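Local coordinates for protein TodX (PDB 3BS0) that forms a FadL-family beta barrel in the outer membrane that carries toluene into Pseudomonas putida as a first step in its biodegradation, at residues N44-G49 with P82-V87; A65-S70 with K112-Q117; G236-F241 with S280-L285. All coordinates share one frame; numbering follows the deposited sequence.

From the N terminus, residues 44-49 begin strand 44-60, whose hairpin partner, strand 66-69, lies within residues 65-70. After that, strand 80-90 also runs antiparallel to 44-60, and there 82-87 meet 44-49 and interaction 1 closes a loop of 32 residues. Before it closes, interaction 2 has opened at 65-70; it closes a loop of 41 residues at 112-117, after strand 93-108, so the two contacts cross along the chain. They lie on opposite sides of the chain's centre, with centres about 40 Å apart. Interaction 3 follows in series, joining strands 233-240 and 280-288 across 38 intervening residues, its centre about 23 Å from that of interaction 1. Interactions 1 and 3 pair wall strands; interaction 2 ties a hairpin to a loop.

Interaction 1 of 3, residues N44-G49 with P82-V87; sequences NQFELG and PQLSYV
The carbonyl oxygen of Gln45 is gripped by three groups: Val87 N donates to Gln45 O at 2.9 Å, Tyr86 CA brings a C-H to the same oxygen at 3.3 Å, and Asn27 ND2 adds a hydrogen bond from outside the two segments. Asn27 ND2 also bonds Ser85 OG, and Asn27 N bonds Glu47 OE2, so one residue serves polar atoms of both strands on the face that carries Gln45, Glu47, Ser85 and Val87. The hydrogen-bonded pairs alternate regularly; Glu47 N to Ser85 O is 2.7 Å and fairly straight (165°), whereas Gln83 N to Gly49 O is weak. Strand 44-60 bonds strand 417-433 along its other edge, which makes this the antiparallel pairing beside the seam where the barrel closes; the Asn27 side is consistent with the N-terminal plug known in FadL-family barrels. On the opposite face, Leu84 CD2 touches both Phe46 CZ (3.5 Å) and Leu48 CD2 (3.6 Å). The two leucines lie side by side, pointing the same way, while Phe46 passes Leu84 obliquely and makes a cation-pi contact with Lys431. The Tyr86 ring meets Phe46 CA edge-on through CD1 at 3.9 Å, and its OH lies 3.1 Å from Asn44 CB, the amide and ring planes being 59° apart.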
loop_
_atom_site.group_PDB
_atom_site.type_symbol
_atom_site.label_atom_id
_atom_site.label_comp_id
_atom_site.label_asym_id
_atom_site.label_seq_id
_atom_site.Cartn_x
_atom_site.Cartn_y
_atom_site.Cartn_z
ATOM N N ASN A 44 6.957 -21.780 19.008
ATOM C CA ASN A 44 5.995 -20.730 18.730
ATOM C C ASN A 44 6.779 -19.471 18.425
ATOM O O ASN A 44 7.829 -19.238 19.019
ATOM C CB ASN A 44 5.090 -20.543 19.945
ATOM C CG ASN A 44 4.397 -21.832 20.350
ATOM O OD1 ASN A 44 4.158 -22.072 21.534
ATOM N ND2 ASN A 44 4.065 -22.669 19.366
ATOM N N GLN A 45 6.282 -18.660 17.496
ATOM C CA GLN A 45 7.011 -17.463 17.113
ATOM C C GLN A 45 6.296 -16.163 17.378
ATOM O O GLN A 45 5.253 -15.899 16.810
ATOM C CB GLN A 45 7.377 -17.518 15.625
ATOM C CG GLN A 45 8.387 -18.601 15.196
ATOM C CD GLN A 45 7.783 -19.990 15.060
ATOM O OE1 GLN A 45 6.663 -20.152 14.585
ATOM N NE2 GLN A 45 8.538 -21.006 15.468
ATOM N N PHE A 46 6.859 -15.336 18.242
ATOM C CA PHE A 46 6.259 -14.044 18.511
ATOM C C PHE A 46 7.003 -13.019 17.652
ATOM O O PHE A 46 8.239 -12.996 17.663
ATOM C CB PHE A 46 6.393 -13.668 19.988
ATOM C CG PHE A 46 5.985 -12.260 20.267
ATOM C CD1 PHE A 46 4.646 -11.929 20.413
ATOM C CD2 PHE A 46 6.929 -11.244 20.280
ATOM C CE1 PHE A 46 4.249 -10.614 20.561
ATOM C CE2 PHE A 46 6.540 -9.927 20.428
ATOM C CZ PHE A 46 5.192 -9.614 20.567
ATOM N N GLU A 47 6.278 -12.179 16.912
ATOM C CA GLU A 47 6.944 -11.179 16.063
ATOM C C GLU A 47 6.479 -9.740 16.241
ATOM O O GLU A 47 5.283 -9.455 16.287
ATOM C CB GLU A 47 6.852 -11.565 14.580
ATOM C CG GLU A 47 8.086 -12.313 14.059
ATOM C CD GLU A 47 8.059 -12.537 12.544
ATOM O OE1 GLU A 47 7.912 -11.544 11.796
ATOM O OE2 GLU A 47 8.192 -13.701 12.103
ATOM N N LEU A 48 7.456 -8.838 16.331
ATOM C CA LEU A 48 7.219 -7.414 16.531
ATOM C C LEU A 48 8.033 -6.561 15.582
ATOM O O LEU A 48 9.263 -6.668 15.543
ATOM C CB LEU A 48 7.563 -7.033 17.970
ATOM C CG LEU A 48 6.323 -6.817 18.829
ATOM C CD1 LEU A 48 6.713 -6.753 20.289
ATOM C CD2 LEU A 48 5.635 -5.517 18.388
ATOM N N GLY A 49 7.350 -5.698 14.827
ATOM C CA GLY A 49 8.047 -4.848 13.873
ATOM C C GLY A 49 7.477 -3.475 13.558
ATOM O O GLY A 49 6.331 -3.162 13.859
ATOM N N PRO A 82 3.026 -0.404 13.006
ATOM C CA PRO A 82 3.481 -1.491 13.870
ATOM C C PRO A 82 3.043 -2.839 13.293
ATOM O O PRO A 82 2.112 -2.904 12.476
ATOM C CB PRO A 82 2.784 -1.182 15.181
ATOM C CG PRO A 82 1.437 -0.689 14.703
ATOM C CD PRO A 82 1.828 0.251 13.569
ATOM N N GLN A 83 3.721 -3.910 13.703
ATOM C CA GLN A 83 3.363 -5.232 13.221
ATOM C C GLN A 83 3.563 -6.237 14.340
ATOM O O GLN A 83 4.684 -6.493 14.785
ATOM C CB GLN A 83 4.185 -5.588 11.982
ATOM C CG GLN A 83 4.602 -4.344 11.179
ATOM C CD GLN A 83 4.642 -4.565 9.678
ATOM O OE1 GLN A 83 5.328 -5.469 9.185
ATOM N NE2 GLN A 83 3.908 -3.730 8.937
ATOM N N LEU A 84 2.436 -6.761 14.818
ATOM C CA LEU A 84 2.398 -7.755 15.882
ATOM C C LEU A 84 1.811 -9.055 15.341
ATOM O O LEU A 84 0.874 -9.044 14.552
ATOM C CB LEU A 84 1.527 -7.256 17.023
ATOM C CG LEU A 84 2.229 -6.535 18.156
ATOM C CD1 LEU A 84 1.237 -5.626 18.858
ATOM C CD2 LEU A 84 2.819 -7.557 19.112
ATOM N N SER A 85 2.371 -10.179 15.762
ATOM C CA SER A 85 1.865 -11.465 15.303
ATOM C C SER A 85 2.474 -12.610 16.075
ATOM O O SER A 85 3.614 -12.529 16.565
ATOM C CB SER A 85 2.128 -11.655 13.804
ATOM O OG SER A 85 3.509 -11.788 13.523
ATOM N N TYR A 86 1.696 -13.677 16.179
ATOM C CA TYR A 86 2.117 -14.870 16.890
ATOM C C TYR A 86 1.727 -16.115 16.100
ATOM O O TYR A 86 0.607 -16.225 15.599
ATOM C CB TYR A 86 1.451 -14.897 18.266
ATOM C CG TYR A 86 1.916 -16.006 19.168
ATOM C CD1 TYR A 86 3.155 -15.949 19.794
ATOM C CD2 TYR A 86 1.101 -17.110 19.416
ATOM C CE1 TYR A 86 3.573 -16.964 20.653
ATOM C CE2 TYR A 86 1.503 -18.134 20.270
ATOM C CZ TYR A 86 2.735 -18.057 20.891
ATOM O OH TYR A 86 3.120 -19.061 21.764
ATOM N N VAL A 87 2.664 -17.045 15.987
ATOM C CA VAL A 87 2.429 -18.293 15.288
ATOM C C VAL A 87 2.694 -19.447 16.245
ATOM O O VAL A 87 3.737 -19.507 16.895
ATOM C CB VAL A 87 3.336 -18.411 14.065
ATOM C CG1 VAL A 87 3.283 -19.838 13.517
ATOM C CG2 VAL A 87 2.889 -17.414 13.001
#

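Interaction 2 of 3, residues A65-S70 with K112-Q117; sequences AEAKSS and KSFLSQ. Unlike the reference sequence in segment 65-70: Ala67 (reference Pro).
The Phe114 ring presents its edge to the strand: Ala67 N and Glu66 C lie near the ring plane beside CE1, with Ala67 N at 3.9 Å from Phe114 CE1. Over one face stands Leu115 CG of the same segment, 4.2 Å above the ring plane and offset toward the rim. Ala65 approaches obliquely with its carbonyl, Ala65 O being 3.7 Å from Phe114 CE1, while Ala65 CB touches Phe114 CD1 at 4.0 Å. These contacts of CE1 and CD1 fix where the ring lies; the phenylalanine CG itself sits between the backbone N and the carbonyl carbon (chi1 71°). Ala67 is the residue most covered here. Its CB points toward the loop and meets Phe114 CE1 at 3.9 Å and Leu115 CD1 at 3.7 Å; it also lies against Ser113, where the close approach to OG is doubtful in the model. The contact is thus one of van der Waals packing, and it buries 203 Å² in all. In the fold it joins two parts of one end of the barrel: strand 66-69, which forms an antiparallel hairpin with strand 44-60 through backbone bonds such as Ala67 to Val59, and the loop linking strands 93-108 and 129-143. Given the usual topology of FadL-family barrels, this end is probably extracellular. Within the loop, Ser113 OG accepts from Leu115 N at 3.1 Å (162°), the pattern of an ST turn, although the position of that oxygen is less certain; a short 3-10 segment follows at 114-115. Phe114 also touches Val59 and Leu416, and Leu115 packs on Tyr109 and Pro368. Separately, Ser69 OG bonds Glu108 N, holding the strand to the chain near the start of the same loop.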
loop_
_atom_site.group_PDB
_atom_site.type_symbol
_atom_site.label_atom_id
_atom_site.label_comp_id
_atom_site.label_asym_id
_atom_site.label_seq_id
_atom_site.Cartn_x
_atom_site.Cartn_y
_atom_site.Cartn_z
ATOM N N ALA A 65 7.714 26.701 -11.007
ATOM C CA ALA A 65 7.352 26.615 -9.596
ATOM C C ALA A 65 7.343 25.148 -9.179
ATOM O O ALA A 65 6.987 24.286 -9.968
ATOM C CB ALA A 65 5.968 27.228 -9.362
ATOM N N GLU A 66 7.759 24.859 -7.953
ATOM C CA GLU A 66 7.746 23.483 -7.507
ATOM C C GLU A 66 7.057 23.277 -6.168
ATOM O O GLU A 66 7.064 24.133 -5.291
ATOM C CB GLU A 66 9.171 22.894 -7.457
ATOM C CG GLU A 66 10.032 23.309 -6.275
ATOM C CD GLU A 66 11.426 22.677 -6.322
ATOM O OE1 GLU A 66 11.508 21.423 -6.263
ATOM O OE2 GLU A 66 12.436 23.428 -6.428
ATOM N N ALA A 67 6.439 22.115 -6.050
ATOM C CA ALA A 67 5.759 21.695 -4.846
ATOM C C ALA A 67 6.393 20.346 -4.581
ATOM O O ALA A 67 6.453 19.492 -5.465
ATOM C CB ALA A 67 4.287 21.537 -5.104
ATOM N N LYS A 68 6.899 20.157 -3.379
ATOM C CA LYS A 68 7.517 18.892 -3.059
ATOM C C LYS A 68 6.900 18.353 -1.810
ATOM O O LYS A 68 6.408 19.111 -0.975
ATOM C CB LYS A 68 9.024 19.060 -2.861
ATOM C CG LYS A 68 9.416 20.242 -2.016
ATOM C CD LYS A 68 10.904 20.217 -1.713
ATOM C CE LYS A 68 11.508 21.609 -1.848
ATOM N NZ LYS A 68 10.730 22.624 -1.066
ATOM N N SER A 69 6.903 17.033 -1.708
ATOM C CA SER A 69 6.372 16.357 -0.541
ATOM C C SER A 69 7.432 15.427 0.002
ATOM O O SER A 69 7.992 14.622 -0.727
ATOM C CB SER A 69 5.131 15.550 -0.891
ATOM O OG SER A 69 4.920 14.563 0.092
ATOM N N SER A 70 7.688 15.555 1.293
ATOM C CA SER A 70 8.657 14.752 2.028
ATOM C C SER A 70 9.064 15.683 3.151
ATOM O O SER A 70 9.494 15.253 4.222
ATOM C CB SER A 70 9.873 14.406 1.169
ATOM O OG SER A 70 10.571 15.567 0.754
ATOM N N LYS A 112 1.716 26.390 0.872
ATOM C CA LYS A 112 2.381 27.544 0.252
ATOM C C LYS A 112 2.733 27.283 -1.208
ATOM O O LYS A 112 3.276 28.147 -1.865
ATOM C CB LYS A 112 3.657 27.904 1.025
ATOM C CG LYS A 112 3.450 27.980 2.528
ATOM C CD LYS A 112 4.741 28.303 3.247
ATOM C CE LYS A 112 5.216 29.728 2.949
ATOM N NZ LYS A 112 6.533 30.012 3.617
ATOM N N SER A 113 2.401 26.096 -1.702
ATOM C CA SER A 113 2.689 25.705 -3.075
ATOM C C SER A 113 1.646 26.137 -4.127
ATOM O O SER A 113 0.539 26.577 -3.786
ATOM C CB SER A 113 2.856 24.197 -3.141
ATOM O OG SER A 113 2.605 23.752 -4.456
ATOM N N PHE A 114 2.003 25.991 -5.406
ATOM C CA PHE A 114 1.111 26.388 -6.480
ATOM C C PHE A 114 -0.110 25.484 -6.518
ATOM O O PHE A 114 -1.175 25.895 -6.972
ATOM C CB PHE A 114 1.832 26.392 -7.837
ATOM C CG PHE A 114 2.163 25.020 -8.380
ATOM C CD1 PHE A 114 3.373 24.401 -8.074
ATOM C CD2 PHE A 114 1.274 24.360 -9.223
ATOM C CE1 PHE A 114 3.694 23.152 -8.602
ATOM C CE2 PHE A 114 1.582 23.109 -9.756
ATOM C CZ PHE A 114 2.799 22.501 -9.443
ATOM N N LEU A 115 0.039 24.255 -6.028
ATOM C CA LEU A 115 -1.079 23.322 -5.994
ATOM C C LEU A 115 -2.188 23.931 -5.131
ATOM O O LEU A 115 -3.361 23.549 -5.237
ATOM C CB LEU A 115 -0.636 21.980 -5.411
ATOM C CG LEU A 115 0.432 21.198 -6.178
ATOM C CD1 LEU A 115 0.878 20.020 -5.335
ATOM C CD2 LEU A 115 -0.104 20.721 -7.515
ATOM N N SER A 116 -1.813 24.880 -4.276
ATOM C CA SER A 116 -2.783 25.546 -3.409
ATOM C C SER A 116 -3.198 26.920 -3.935
ATOM O O SER A 116 -3.569 27.807 -3.160
ATOM C CB SER A 116 -2.247 25.686 -1.979
ATOM O OG SER A 116 -2.188 24.427 -1.326
ATOM N N GLN A 117 -3.075 27.137 -5.240
ATOM C CA GLN A 117 -3.565 28.399 -5.763
ATOM C C GLN A 117 -4.725 28.211 -6.710
ATOM O O GLN A 117 -4.927 27.154 -7.317
ATOM C CB GLN A 117 -2.481 29.316 -6.392
ATOM C CG GLN A 117 -1.292 28.750 -7.089
ATOM C CD GLN A 117 -0.160 29.800 -7.155
ATOM O OE1 GLN A 117 0.697 29.769 -8.036
ATOM N NE2 GLN A 117 -0.161 30.723 -6.203
#

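Interaction 3 of 3, residues G236-F241 with S280-L285; sequences GAMYNF and SLTLGL
Met238 and Thr282 face each other as a hydrogen-bonded pair, and with Ser280 they have the most surface buried by this contact. Their backbones exchange two bonds, Met238 N to Thr282 O at 3.3 Å and Thr282 N to Met238 O at 3.2 Å. Met238 CG lies between the backbone N and the carbonyl carbon (chi1 66°), and bends at chi2 and chi3 fold the rest of the chain back over its partner: CE comes to 3.7 Å from Thr282 CB and SD to 3.8 Å from the same atom. The two side chains cross obliquely. Ser280 O accepts from Asn240 N at 2.9 Å (156°), but the pair is loose, its return bond from Ser280 N to Asn240 O being weak. On the other face, Tyr239 CD1 meets Leu281 CD2 at 3.4 Å, those side chains crossing at about a right angle. Met238 also touches Ser21 and Asn33 of the N-terminal region, consistent with this face lining the barrel interior. With strand 214-228 flanking 233-240 and strand 293-302 flanking 280-288, the arrangement is typical of the antiparallel wall of an outer-membrane beta barrel.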
loop_
_atom_site.group_PDB
_atom_site.type_symbol
_atom_site.label_atom_id
_atom_site.label_comp_id
_atom_site.label_asym_id
_atom_site.label_seq_id
_atom_site.Cartn_x
_atom_site.Cartn_y
_atom_site.Cartn_z
ATOM N N GLY A 236 6.984 -22.809 -4.784
ATOM C CA GLY A 236 5.802 -22.325 -4.098
ATOM C C GLY A 236 4.778 -21.606 -4.959
ATOM O O GLY A 236 5.060 -21.175 -6.079
ATOM N N ALA A 237 3.575 -21.471 -4.412
ATOM C CA ALA A 237 2.480 -20.809 -5.095
ATOM C C ALA A 237 1.355 -20.496 -4.110
ATOM O O ALA A 237 1.140 -21.230 -3.140
ATOM C CB ALA A 237 1.965 -21.691 -6.219
ATOM N N MET A 238 0.646 -19.401 -4.365
ATOM C CA MET A 238 -0.460 -18.984 -3.511
ATOM C C MET A 238 -1.473 -18.140 -4.281
ATOM O O MET A 238 -1.110 -17.355 -5.156
ATOM C CB MET A 238 0.061 -18.160 -2.339
ATOM C CG MET A 238 0.654 -16.842 -2.766
ATOM S SD MET A 238 2.435 -16.732 -2.541
ATOM C CE MET A 238 3.023 -18.017 -3.514
ATOM N N TYR A 239 -2.744 -18.304 -3.949
ATOM C CA TYR A 239 -3.784 -17.535 -4.597
ATOM C C TYR A 239 -4.402 -16.605 -3.583
ATOM O O TYR A 239 -4.663 -17.003 -2.455
ATOM C CB TYR A 239 -4.867 -18.445 -5.152
ATOM C CG TYR A 239 -6.062 -17.678 -5.650
ATOM C CD1 TYR A 239 -5.963 -16.835 -6.756
ATOM C CD2 TYR A 239 -7.300 -17.801 -5.023
ATOM C CE1 TYR A 239 -7.083 -16.134 -7.234
ATOM C CE2 TYR A 239 -8.425 -17.104 -5.486
ATOM C CZ TYR A 239 -8.310 -16.279 -6.594
ATOM O OH TYR A 239 -9.428 -15.637 -7.076
ATOM N N ASN A 240 -4.650 -15.369 -3.996
ATOM C CA ASN A 240 -5.235 -14.377 -3.112
ATOM C C ASN A 240 -6.634 -14.025 -3.588
ATOM O O ASN A 240 -6.852 -13.808 -4.778
ATOM C CB ASN A 240 -4.350 -13.132 -3.088
ATOM C CG ASN A 240 -4.437 -12.384 -1.788
ATOM O OD1 ASN A 240 -3.560 -11.595 -1.462
ATOM N ND2 ASN A 240 -5.496 -12.620 -1.039
ATOM N N PHE A 241 -7.578 -13.983 -2.652
ATOM C CA PHE A 241 -8.968 -13.658 -2.951
ATOM C C PHE A 241 -9.201 -12.159 -3.092
ATOM O O PHE A 241 -8.484 -11.352 -2.501
ATOM C CB PHE A 241 -9.883 -14.207 -1.853
ATOM C CG PHE A 241 -10.220 -15.660 -2.018
ATOM C CD1 PHE A 241 -9.222 -16.627 -2.004
ATOM C CD2 PHE A 241 -11.540 -16.061 -2.206
ATOM C CE1 PHE A 241 -9.533 -17.978 -2.175
ATOM C CE2 PHE A 241 -11.862 -17.411 -2.378
ATOM C CZ PHE A 241 -10.851 -18.368 -2.363
ATOM N N SER A 280 -4.578 -12.179 -6.779
ATOM C CA SER A 280 -3.239 -12.295 -7.320
ATOM C C SER A 280 -2.842 -13.757 -7.303
ATOM O O SER A 280 -3.256 -14.516 -6.430
ATOM C CB SER A 280 -2.247 -11.483 -6.490
ATOM O OG SER A 280 -2.647 -10.128 -6.380
ATOM N N LEU A 281 -2.050 -14.151 -8.290
ATOM C CA LEU A 281 -1.576 -15.520 -8.397
ATOM C C LEU A 281 -0.063 -15.383 -8.333
ATOM O O LEU A 281 0.507 -14.493 -8.962
ATOM C CB LEU A 281 -2.018 -16.126 -9.732
ATOM C CG LEU A 281 -2.284 -17.627 -9.717
ATOM C CD1 LEU A 281 -1.006 -18.356 -9.370
ATOM C CD2 LEU A 281 -3.379 -17.949 -8.713
ATOM N N THR A 282 0.594 -16.239 -7.565
ATOM C CA THR A 282 2.039 -16.118 -7.452
ATOM C C THR A 282 2.760 -17.449 -7.581
ATOM O O THR A 282 2.395 -18.427 -6.928
ATOM C CB THR A 282 2.423 -15.483 -6.108
ATOM O OG1 THR A 282 1.403 -14.557 -5.710
ATOM C CG2 THR A 282 3.753 -14.748 -6.236
ATOM N N LEU A 283 3.788 -17.479 -8.422
ATOM C CA LEU A 283 4.558 -18.696 -8.635
ATOM C C LEU A 283 6.037 -18.400 -8.450
ATOM O O LEU A 283 6.518 -17.359 -8.891
ATOM C CB LEU A 283 4.288 -19.245 -10.042
ATOM C CG LEU A 283 2.865 -19.756 -10.303
ATOM C CD1 LEU A 283 2.771 -20.306 -11.712
ATOM C CD2 LEU A 283 2.509 -20.846 -9.306
ATOM N N GLY A 284 6.753 -19.304 -7.783
ATOM C CA GLY A 284 8.173 -19.091 -7.563
ATOM C C GLY A 284 8.972 -20.302 -7.102
ATOM O O GLY A 284 8.450 -21.418 -6.990
ATOM N N LEU A 285 10.255 -20.074 -6.832
ATOM C CA LEU A 285 11.137 -21.141 -6.384
ATOM C C LEU A 285 12.374 -20.611 -5.678
ATOM O O LEU A 285 12.961 -19.614 -6.095
ATOM C CB LEU A 285 11.571 -22.013 -7.570
ATOM C CG LEU A 285 12.381 -21.369 -8.700
ATOM C CD1 LEU A 285 13.603 -22.221 -9.008
ATOM C CD2 LEU A 285 11.506 -21.213 -9.939
#